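Local coordinates for protein allergen Bos d 2 (Bos taurus, PDB 4WFV) that probably carries pheromones or other small odorant molecules as a secreted lipocalin, and is a major allergen of cow dander, at residues Glu31-Glu43 with Ser50-Thr62. Numbering follows the deposited sequence.
Sequences EGGPLRNYYRRIE and SLSITFYLKDQGT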
loop_
_atom_site.group_PDB
_atom_site.type_symbol
_atom_site.label_atom_id
_atom_site.label_comp_id
_atom_site.label_asym_id
_atom_site.label_seq_id
_atom_site.Cartn_x
_atom_site.Cartn_y
_atom_site.Cartn_z
ATOM N N GLU A 31 -2.278 3.488 -14.118
ATOM C CA GLU A 31 -2.480 4.926 -13.989
ATOM C C GLU A 31 -3.957 5.297 -14.077
ATOM O O GLU A 31 -4.685 4.805 -14.941
ATOM C CB GLU A 31 -1.673 5.672 -15.046
ATOM C CG GLU A 31 -0.193 5.675 -14.760
ATOM C CD GLU A 31 0.586 6.473 -15.779
ATOM O OE1 GLU A 31 1.214 5.854 -16.663
ATOM O OE2 GLU A 31 0.562 7.717 -15.691
ATOM N N GLY A 32 -4.414 6.146 -13.162
ATOM C CA GLY A 32 -5.811 6.521 -13.114
ATOM C C GLY A 32 -6.714 5.494 -12.448
ATOM O O GLY A 32 -7.913 5.723 -12.314
ATOM N N GLY A 33 -6.149 4.366 -12.023
ATOM C CA GLY A 33 -6.931 3.337 -11.356
ATOM C C GLY A 33 -7.252 3.694 -9.915
ATOM O O GLY A 33 -6.513 4.427 -9.264
ATOM N N PRO A 34 -8.359 3.161 -9.392
ATOM C CA PRO A 34 -8.815 3.541 -8.052
ATOM C C PRO A 34 -7.831 3.183 -6.935
ATOM O O PRO A 34 -7.751 3.903 -5.935
ATOM C CB PRO A 34 -10.125 2.759 -7.893
ATOM C CG PRO A 34 -10.020 1.622 -8.892
ATOM C CD PRO A 34 -9.257 2.193 -10.044
ATOM N N LEU A 35 -7.085 2.094 -7.103
ATOM C CA LEU A 35 -6.180 1.629 -6.050
ATOM C C LEU A 35 -4.732 1.931 -6.359
ATOM O O LEU A 35 -3.842 1.320 -5.784
ATOM C CB LEU A 35 -6.349 0.121 -5.802
ATOM C CG LEU A 35 -7.812 -0.292 -5.598
ATOM C CD1 LEU A 35 -7.925 -1.799 -5.309
ATOM C CD2 LEU A 35 -8.454 0.541 -4.492
ATOM N N ARG A 36 -4.495 2.866 -7.270
ATOM C CA ARG A 36 -3.156 3.421 -7.454
ATOM C C ARG A 36 -3.063 4.696 -6.629
ATOM O O ARG A 36 -3.604 5.736 -7.001
ATOM C CB ARG A 36 -2.890 3.716 -8.920
ATOM C CG ARG A 36 -1.414 3.942 -9.243
ATOM C CD ARG A 36 -1.264 4.338 -10.689
ATOM N NE ARG A 36 0.106 4.576 -11.124
ATOM C CZ ARG A 36 0.863 3.696 -11.779
ATOM N NH1 ARG A 36 0.410 2.477 -12.031
ATOM N NH2 ARG A 36 2.078 4.026 -12.175
ATOM N N ASN A 37 -2.422 4.587 -5.476
ATOM C CA ASN A 37 -2.471 5.640 -4.475
ATOM C C ASN A 37 -1.058 6.032 -4.081
ATOM O O ASN A 37 -0.248 5.184 -3.693
ATOM C CB ASN A 37 -3.263 5.156 -3.256
ATOM C CG ASN A 37 -4.608 4.554 -3.640
ATOM O OD1 ASN A 37 -4.982 3.481 -3.159
ATOM N ND2 ASN A 37 -5.329 5.233 -4.527
ATOM N N TYR A 38 -0.761 7.323 -4.198
ATOM C CA TYR A 38 0.592 7.812 -3.973
ATOM C C TYR A 38 0.774 8.245 -2.523
ATOM O O TYR A 38 0.479 9.389 -2.148
ATOM C CB TYR A 38 0.923 8.941 -4.959
ATOM C CG TYR A 38 0.821 8.519 -6.411
ATOM C CD1 TYR A 38 1.833 7.782 -7.017
ATOM C CD2 TYR A 38 -0.290 8.856 -7.176
ATOM C CE1 TYR A 38 1.745 7.396 -8.361
ATOM C CE2 TYR A 38 -0.390 8.475 -8.519
ATOM C CZ TYR A 38 0.634 7.744 -9.094
ATOM O OH TYR A 38 0.551 7.365 -10.416
ATOM N N TYR A 39 1.285 7.314 -1.720
ATOM C CA TYR A 39 1.476 7.520 -0.287
ATOM C C TYR A 39 2.327 8.731 0.010
ATOM O O TYR A 39 3.270 9.035 -0.719
ATOM C CB TYR A 39 2.176 6.304 0.325
ATOM C CG TYR A 39 1.250 5.162 0.678
ATOM C CD1 TYR A 39 0.694 4.354 -0.313
ATOM C CD2 TYR A 39 0.941 4.881 2.002
ATOM C CE1 TYR A 39 -0.150 3.300 0.005
ATOM C CE2 TYR A 39 0.101 3.823 2.334
ATOM C CZ TYR A 39 -0.440 3.038 1.337
ATOM O OH TYR A 39 -1.283 1.998 1.694
ATOM N N ARG A 40 1.987 9.412 1.101
ATOM C CA ARG A 40 2.834 10.479 1.635
ATOM C C ARG A 40 3.146 10.269 3.109
ATOM O O ARG A 40 4.263 10.537 3.551
ATOM C CB ARG A 40 2.198 11.858 1.397
ATOM C CG ARG A 40 2.125 12.261 -0.078
ATOM C CD ARG A 40 3.509 12.557 -0.633
ATOM N NE ARG A 40 3.492 13.042 -2.006
ATOM C CZ ARG A 40 3.547 12.269 -3.089
ATOM N NH1 ARG A 40 3.618 10.943 -2.980
ATOM N NH2 ARG A 40 3.567 12.838 -4.288
ATOM N N ARG A 41 2.179 9.782 3.880
ATOM C CA ARG A 41 2.398 9.684 5.319
ATOM C C ARG A 41 1.465 8.682 5.964
ATOM O O ARG A 41 0.299 8.572 5.574
ATOM C CB ARG A 41 2.202 11.054 5.971
ATOM C CG ARG A 41 2.582 11.102 7.443
ATOM C CD ARG A 41 2.453 12.526 7.975
ATOM N NE ARG A 41 2.843 12.630 9.379
ATOM C CZ ARG A 41 2.738 13.741 10.102
ATOM N NH1 ARG A 41 2.255 14.847 9.551
ATOM N NH2 ARG A 41 3.113 13.747 11.374
ATOM N N ILE A 42 1.987 7.954 6.947
ATOM C CA ILE A 42 1.184 7.059 7.770
ATOM C C ILE A 42 1.447 7.454 9.211
ATOM O O ILE A 42 2.594 7.688 9.593
ATOM C CB ILE A 42 1.575 5.579 7.572
ATOM C CG1 ILE A 42 1.413 5.161 6.105
ATOM C CG2 ILE A 42 0.737 4.679 8.471
ATOM C CD1 ILE A 42 1.891 3.735 5.826
ATOM N N GLU A 43 0.388 7.545 10.004
ATOM C CA GLU A 43 0.548 7.725 11.439
ATOM C C GLU A 43 -0.292 6.694 12.188
ATOM O O GLU A 43 -1.327 6.244 11.698
ATOM C CB GLU A 43 0.164 9.146 11.849
ATOM C CG GLU A 43 1.057 10.224 11.245
ATOM C CD GLU A 43 2.503 10.145 11.726
ATOM O OE1 GLU A 43 2.763 9.556 12.800
ATOM O OE2 GLU A 43 3.389 10.669 11.022
ATOM N N SER A 50 -5.652 2.227 15.230
ATOM C CA SER A 50 -6.053 2.735 13.922
ATOM C C SER A 50 -4.845 3.320 13.194
ATOM O O SER A 50 -3.843 3.702 13.818
ATOM C CB SER A 50 -7.150 3.798 14.045
ATOM O OG SER A 50 -8.384 3.214 14.425
ATOM N N LEU A 51 -4.937 3.378 11.870
ATOM C CA LEU A 51 -3.930 4.042 11.049
ATOM C C LEU A 51 -4.541 5.227 10.316
ATOM O O LEU A 51 -5.664 5.150 9.827
ATOM C CB LEU A 51 -3.329 3.080 10.023
ATOM C CG LEU A 51 -2.676 1.790 10.509
ATOM C CD1 LEU A 51 -2.183 0.991 9.310
ATOM C CD2 LEU A 51 -1.531 2.087 11.476
ATOM N N SER A 52 -3.802 6.324 10.244
ATOM C CA SER A 52 -4.191 7.448 9.413
ATOM C C SER A 52 -3.256 7.455 8.214
ATOM O O SER A 52 -2.041 7.499 8.379
ATOM C CB SER A 52 -4.064 8.755 10.196
ATOM O OG SER A 52 -4.454 9.857 9.404
ATOM N N ILE A 53 -3.809 7.383 7.006
ATOM C CA ILE A 53 -2.992 7.294 5.806
ATOM C C ILE A 53 -3.313 8.464 4.887
ATOM O O ILE A 53 -4.467 8.668 4.485
ATOM C CB ILE A 53 -3.233 5.969 5.061
ATOM C CG1 ILE A 53 -3.010 4.785 6.002
ATOM C CG2 ILE A 53 -2.316 5.860 3.847
ATOM C CD1 ILE A 53 -3.416 3.450 5.402
ATOM N N THR A 54 -2.283 9.235 4.560
ATOM C CA THR A 54 -2.416 10.396 3.696
ATOM C C THR A 54 -1.709 10.116 2.368
ATOM O O THR A 54 -0.557 9.655 2.340
ATOM C CB THR A 54 -1.847 11.646 4.376
ATOM O OG1 THR A 54 -2.635 11.935 5.541
ATOM C CG2 THR A 54 -1.887 12.834 3.430
ATOM N N PHE A 55 -2.419 10.341 1.267
ATOM C CA PHE A 55 -1.931 9.953 -0.055
ATOM C C PHE A 55 -2.605 10.793 -1.124
ATOM O O PHE A 55 -3.638 11.413 -0.875
ATOM C CB PHE A 55 -2.232 8.463 -0.311
ATOM C CG PHE A 55 -3.702 8.132 -0.307
ATOM C CD1 PHE A 55 -4.369 7.888 0.882
ATOM C CD2 PHE A 55 -4.418 8.078 -1.498
ATOM C CE1 PHE A 55 -5.723 7.594 0.887
ATOM C CE2 PHE A 55 -5.769 7.779 -1.493
ATOM C CZ PHE A 55 -6.414 7.537 -0.302
ATOM N N TYR A 56 -2.018 10.795 -2.314
ATOM C CA TYR A 56 -2.655 11.390 -3.489
ATOM C C TYR A 56 -3.352 10.354 -4.355
ATOM O O TYR A 56 -2.877 9.227 -4.521
ATOM C CB TYR A 56 -1.645 12.144 -4.360
ATOM C CG TYR A 56 -1.220 13.479 -3.809
ATOM C CD1 TYR A 56 -2.023 14.604 -3.970
ATOM C CD2 TYR A 56 -0.017 13.619 -3.124
ATOM C CE1 TYR A 56 -1.635 15.823 -3.477
ATOM C CE2 TYR A 56 0.375 14.832 -2.622
ATOM C CZ TYR A 56 -0.439 15.931 -2.803
ATOM O OH TYR A 56 -0.033 17.140 -2.291
ATOM N N LEU A 57 -4.492 10.759 -4.904
ATOM C CA LEU A 57 -5.185 10.018 -5.943
ATOM C C LEU A 57 -5.253 10.976 -7.122
ATOM O O LEU A 57 -5.552 12.154 -6.933
ATOM C CB LEU A 57 -6.592 9.658 -5.466
ATOM C CG LEU A 57 -7.546 8.933 -6.410
ATOM C CD1 LEU A 57 -7.107 7.484 -6.617
ATOM C CD2 LEU A 57 -8.957 8.996 -5.839
ATOM N N LYS A 58 -4.949 10.502 -8.325
ATOM C CA LYS A 58 -5.116 11.348 -9.509
ATOM C C LYS A 58 -6.486 11.178 -10.143
ATOM O O LYS A 58 -6.933 10.060 -10.384
ATOM C CB LYS A 58 -4.055 11.051 -10.562
ATOM C CG LYS A 58 -2.656 11.481 -10.211
ATOM C CD LYS A 58 -1.799 11.396 -11.462
ATOM C CE LYS A 58 -0.340 11.231 -11.137
ATOM N NZ LYS A 58 0.454 11.068 -12.388
ATOM N N ASP A 59 -7.137 12.299 -10.431
ATOM C CA ASP A 59 -8.396 12.278 -11.165
ATOM C C ASP A 59 -8.240 13.058 -12.468
ATOM O O ASP A 59 -8.154 14.284 -12.459
ATOM C CB ASP A 59 -9.518 12.864 -10.308
ATOM C CG ASP A 59 -10.883 12.719 -10.955
ATOM O OD1 ASP A 59 -11.030 13.086 -12.139
ATOM O OD2 ASP A 59 -11.812 12.228 -10.277
ATOM N N GLN A 60 -8.194 12.331 -13.584
ATOM C CA GLN A 60 -8.022 12.932 -14.905
ATOM C C GLN A 60 -6.765 13.797 -14.976
ATOM O O GLN A 60 -6.764 14.854 -15.606
ATOM C CB GLN A 60 -9.255 13.756 -15.298
ATOM C CG GLN A 60 -10.545 12.951 -15.430
ATOM C CD GLN A 60 -10.599 12.106 -16.694
ATOM O OE1 GLN A 60 -9.785 12.272 -17.605
ATOM N NE2 GLN A 60 -11.566 11.197 -16.755
ATOM N N GLY A 61 -5.697 13.344 -14.327
ATOM C CA GLY A 61 -4.432 14.057 -14.362
ATOM C C GLY A 61 -4.187 14.991 -13.189
ATOM O O GLY A 61 -3.066 15.457 -12.988
ATOM N N THR A 62 -5.230 15.263 -12.412
ATOM C CA THR A 62 -5.132 16.183 -11.279
ATOM C C THR A 62 -4.950 15.454 -9.941
ATOM O O THR A 62 -5.688 14.523 -9.625
ATOM C CB THR A 62 -6.366 17.097 -11.200
ATOM O OG1 THR A 62 -6.503 17.813 -12.434
ATOM C CG2 THR A 62 -6.223 18.087 -10.053
HETATM O O HOH W 1 -0.452 8.980 -13.743
HETATM O O HOH W 2 -8.954 8.125 -12.474
HETATM O O HOH W 3 -6.435 7.124 -9.893
HETATM O O HOH W 4 -4.024 7.855 -8.865
#
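A classic beta bulge interrupts the antiparallel hairpin of strands 38-45 and 50-59, where Arg40 and Arg41 both face Thr54. Thr54 O accepts two backbone donors, Arg40 N at 2.8 Å and Arg41 N at 3.1 Å, and Thr54 N returns a nearly straight bond to Arg41 O. The extra residue shifts the register by one between the pairs Tyr39-Phe55 and Arg41-Thr54. On the face carrying Tyr39, Ile42, Ile53 and Phe55, the residues are apolar or aromatic, as suits a barrel interior. Ile53 CG2, anti to the backbone N, reaches Tyr39 CE2 at 3.5 Å, while the Tyr39 hydroxyl is hydrogen-bonded to Glu115 of strand 110-118. Asn37 lies alongside Phe55, its CB 3.6 Å from Phe55 CD2, and its amide ties back to Pro34 O.

Arg40, the extra residue of the bulge, bends at chi2 (-70°), bringing NE to the edge of the Tyr56 ring, 3.6 Å from Tyr56 CE2, with CD2 over one guanidinium face; the planes are 63° apart. Arg40 NH1 forms a salt bridge with Asp152, and NE a hydrogen bond to Pro155 O. The long aliphatic chain of Lys58 lets its CE pack 3.8 Å from Tyr38 CE2 while NZ bonds Thr151 and Asn153. Before Tyr38, water bridges loop atom Arg36 O to Lys58 N. Such antiparallel hairpins, apolar residues turned inward, build the up-and-down lipocalin beta-barrel.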